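Dipeptidase AC. Metallo peptidase. MEROPS family M19 (Rhodobacter sphaeroides, PDB 3LY0) probably hydrolyses dipeptides as a zinc-dependent metallopeptidase of family M19, and binds a phosphinate mimic of L-Ala-D-Ala beside two zinc ions. Local coordinates at residues E71-F79 with R271-E279. Numbering follows the deposited sequence.
Sequences EAMMDAPPF and REDGRRSAE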
loop_
_atom_site.group_PDB
_atom_site.type_symbol
_atom_site.label_atom_id
_atom_site.label_comp_id
_atom_site.label_asym_id
_atom_site.label_seq_id
_atom_site.Cartn_x
_atom_site.Cartn_y
_atom_site.Cartn_z
ATOM N N GLU A 71 -11.075 -15.928 -3.148
ATOM C CA GLU A 71 -11.507 -15.671 -1.783
ATOM C C GLU A 71 -11.702 -16.985 -1.040
ATOM O O GLU A 71 -11.245 -17.139 0.087
ATOM C CB GLU A 71 -12.780 -14.827 -1.759
ATOM C CG GLU A 71 -12.538 -13.388 -2.192
ATOM C CD GLU A 71 -13.786 -12.534 -2.138
ATOM O OE1 GLU A 71 -14.897 -13.106 -2.095
ATOM O OE2 GLU A 71 -13.653 -11.287 -2.146
ATOM N N ALA A 72 -12.364 -17.943 -1.684
ATOM C CA ALA A 72 -12.604 -19.238 -1.056
ATOM C C ALA A 72 -11.305 -19.962 -0.713
ATOM O O ALA A 72 -11.183 -20.566 0.350
ATOM C CB ALA A 72 -13.484 -20.113 -1.944
ATOM N N MET A 73 -10.334 -19.910 -1.617
ATOM C CA MET A 73 -9.053 -20.556 -1.366
ATOM C C MET A 73 -8.344 -19.922 -0.178
ATOM O O MET A 73 -7.801 -20.618 0.680
ATOM C CB MET A 73 -8.159 -20.474 -2.602
ATOM C CG MET A 73 -8.681 -21.251 -3.786
ATOM S SD MET A 73 -7.626 -21.034 -5.223
ATOM C CE MET A 73 -6.096 -21.671 -4.596
ATOM N N MET A 74 -8.351 -18.595 -0.128
ATOM C CA MET A 74 -7.686 -17.883 0.957
ATOM C C MET A 74 -8.397 -18.057 2.307
ATOM O O MET A 74 -7.822 -17.763 3.354
ATOM C CB MET A 74 -7.493 -16.400 0.594
ATOM C CG MET A 74 -6.414 -16.161 -0.487
ATOM S SD MET A 74 -6.175 -14.433 -1.011
ATOM C CE MET A 74 -7.888 -14.003 -1.243
ATOM N N ASP A 75 -9.634 -18.548 2.290
ATOM C CA ASP A 75 -10.371 -18.805 3.532
ATOM C C ASP A 75 -9.813 -20.000 4.298
ATOM O O ASP A 75 -9.930 -20.066 5.519
ATOM C CB ASP A 75 -11.855 -19.080 3.255
ATOM C CG ASP A 75 -12.618 -17.845 2.825
ATOM O OD1 ASP A 75 -12.139 -16.718 3.075
ATOM O OD2 ASP A 75 -13.712 -18.009 2.243
ATOM N N ALA A 76 -9.231 -20.953 3.577
ATOM C CA ALA A 76 -8.796 -22.201 4.192
ATOM C C ALA A 76 -7.377 -22.587 3.803
ATOM O O ALA A 76 -7.171 -23.394 2.898
ATOM C CB ALA A 76 -9.766 -23.331 3.853
ATOM N N PRO A 77 -6.388 -22.002 4.487
ATOM C CA PRO A 77 -4.994 -22.392 4.290
ATOM C C PRO A 77 -4.804 -23.836 4.729
ATOM O O PRO A 77 -5.592 -24.322 5.547
ATOM C CB PRO A 77 -4.224 -21.453 5.234
ATOM C CG PRO A 77 -5.181 -20.374 5.601
ATOM C CD PRO A 77 -6.542 -20.978 5.533
ATOM N N PRO A 78 -3.772 -24.510 4.209
ATOM C CA PRO A 78 -2.775 -23.946 3.289
ATOM C C PRO A 78 -3.354 -23.677 1.908
ATOM O O PRO A 78 -4.251 -24.398 1.462
ATOM C CB PRO A 78 -1.721 -25.055 3.176
ATOM C CG PRO A 78 -2.110 -26.111 4.178
ATOM C CD PRO A 78 -3.549 -25.942 4.468
ATOM N N PHE A 79 -2.836 -22.656 1.233
ATOM C CA PHE A 79 -3.265 -22.355 -0.122
ATOM C C PHE A 79 -2.132 -21.771 -0.957
ATOM O O PHE A 79 -1.125 -21.284 -0.424
ATOM C CB PHE A 79 -4.456 -21.391 -0.118
ATOM C CG PHE A 79 -4.137 -20.033 0.450
ATOM C CD1 PHE A 79 -3.456 -19.086 -0.309
ATOM C CD2 PHE A 79 -4.521 -19.704 1.738
ATOM C CE1 PHE A 79 -3.164 -17.823 0.215
ATOM C CE2 PHE A 79 -4.231 -18.450 2.269
ATOM C CZ PHE A 79 -3.556 -17.507 1.503
ATOM N N ARG A 271 -3.105 -12.563 10.798
ATOM C CA ARG A 271 -3.394 -13.732 11.631
ATOM C C ARG A 271 -2.250 -14.731 11.562
ATOM O O ARG A 271 -1.684 -14.974 10.504
ATOM C CB ARG A 271 -4.677 -14.403 11.143
ATOM C CG ARG A 271 -5.919 -13.549 11.274
ATOM C CD ARG A 271 -7.080 -14.170 10.521
ATOM N NE ARG A 271 -7.397 -15.483 11.075
ATOM C CZ ARG A 271 -8.553 -15.793 11.647
ATOM N NH1 ARG A 271 -9.521 -14.891 11.727
ATOM N NH2 ARG A 271 -8.740 -17.013 12.133
ATOM N N GLU A 272 -1.907 -15.333 12.691
ATOM C CA GLU A 272 -0.837 -16.316 12.667
ATOM C C GLU A 272 -1.214 -17.527 11.809
ATOM O O GLU A 272 -0.337 -18.187 11.254
ATOM C CB GLU A 272 -0.464 -16.748 14.082
ATOM C CG GLU A 272 0.292 -15.681 14.865
ATOM C CD GLU A 272 0.662 -16.144 16.264
ATOM O OE1 GLU A 272 0.560 -17.356 16.538
ATOM O OE2 GLU A 272 1.054 -15.294 17.089
ATOM N N ASP A 273 -2.513 -17.792 11.686
ATOM C CA ASP A 273 -3.008 -18.899 10.853
ATOM C C ASP A 273 -3.196 -18.536 9.375
ATOM O O ASP A 273 -3.564 -19.381 8.566
ATOM C CB ASP A 273 -4.301 -19.501 11.431
ATOM C CG ASP A 273 -5.474 -18.525 11.433
ATOM O OD1 ASP A 273 -5.478 -17.559 10.646
ATOM O OD2 ASP A 273 -6.418 -18.735 12.225
ATOM N N GLY A 274 -2.962 -17.276 9.022
ATOM C CA GLY A 274 -2.994 -16.864 7.628
ATOM C C GLY A 274 -4.343 -16.958 6.935
ATOM O O GLY A 274 -4.407 -16.940 5.704
ATOM N N ARG A 275 -5.411 -17.048 7.724
ATOM C CA ARG A 275 -6.766 -17.178 7.195
ATOM C C ARG A 275 -7.316 -15.813 6.818
ATOM O O ARG A 275 -6.821 -14.789 7.285
ATOM C CB ARG A 275 -7.695 -17.809 8.240
ATOM C CG ARG A 275 -7.468 -19.291 8.512
ATOM C CD ARG A 275 -8.545 -19.815 9.451
ATOM N NE ARG A 275 -9.880 -19.502 8.942
ATOM C CZ ARG A 275 -11.000 -19.605 9.652
ATOM N NH1 ARG A 275 -10.957 -20.014 10.916
ATOM N NH2 ARG A 275 -12.166 -19.292 9.098
ATOM N N ARG A 276 -8.357 -15.802 5.991
ATOM C CA ARG A 276 -8.965 -14.553 5.528
ATOM C C ARG A 276 -10.042 -13.970 6.463
ATOM O O ARG A 276 -10.413 -12.800 6.332
ATOM C CB ARG A 276 -9.540 -14.757 4.121
ATOM C CG ARG A 276 -9.933 -13.477 3.407
ATOM C CD ARG A 276 -10.443 -13.762 2.001
ATOM N NE ARG A 276 -11.726 -14.451 2.030
ATOM C CZ ARG A 276 -12.900 -13.844 1.905
ATOM N NH1 ARG A 276 -12.950 -12.533 1.728
ATOM N NH2 ARG A 276 -14.023 -14.547 1.948
ATOM N N SER A 277 -10.538 -14.773 7.395
ATOM C CA SER A 277 -11.652 -14.362 8.253
ATOM C C SER A 277 -11.411 -13.084 9.071
ATOM O O SER A 277 -10.383 -12.938 9.736
ATOM C CB SER A 277 -12.031 -15.499 9.197
ATOM O OG SER A 277 -12.994 -15.065 10.139
ATOM N N ALA A 278 -12.384 -12.176 9.031
ATOM C CA ALA A 278 -12.346 -10.952 9.821
ATOM C C ALA A 278 -12.573 -11.189 11.318
ATOM O O ALA A 278 -12.464 -10.250 12.114
ATOM C CB ALA A 278 -13.378 -9.956 9.291
ATOM N N GLU A 279 -12.905 -12.426 11.697
ATOM C CA GLU A 279 -13.197 -12.756 13.094
ATOM C C GLU A 279 -11.910 -12.983 13.878
ATOM O O GLU A 279 -11.395 -14.103 13.971
ATOM C CB GLU A 279 -14.113 -13.983 13.183
ATOM C CG GLU A 279 -14.371 -14.466 14.605
ATOM C CD GLU A 279 -15.176 -15.756 14.650
ATOM O OE1 GLU A 279 -15.049 -16.503 15.644
ATOM O OE2 GLU A 279 -15.926 -16.025 13.685
HETATM O O HOH W 1 -6.013 -15.881 3.683
HETATM O O HOH W 2 -11.123 -17.923 6.928
#
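Arg276 reaches from the loop 271-279 to Glu71, Met74 and Asp75 on helix 68-75, a worked example of one long side chain serving both apolar and ionic contacts. Its CB lies 3.4 Å from Asp75 OD1 and also touches Met74 O. CG and CD run on past Asp75 OD1, CD also brushing Met74 CE. With CG anti to the backbone N (chi1 -168°) the chain heads for the helix, and a bend at chi3 turns the guanidinium edge toward Asp75. There NE donates to Asp75 OD1 in a bent salt bridge (148°) from the syn side, tilted out of the carboxylate plane; its 2.5 Å is unusually short and the exact value doubtful. NH2 bonds weakly to both oxygens. CZ lies under Glu71 CB at 3.8 Å, and NH1 faces Glu71 CG and CD, the two charged planes stacked. Farther along, Pro77 CD packs against Arg275 CG at 3.5 Å. One water donates to Met74 O and Gly274 O. The seam joins helix 68-75 and the loop after it to the loop between helices 267-270 and 283-296, the Met74 side chain about 6 Å from the bound phosphinate. Arg276 probably stabilises ionised Asp75 and, more weakly, Glu71, while edge bonds and face stacking restrain its guanidinium.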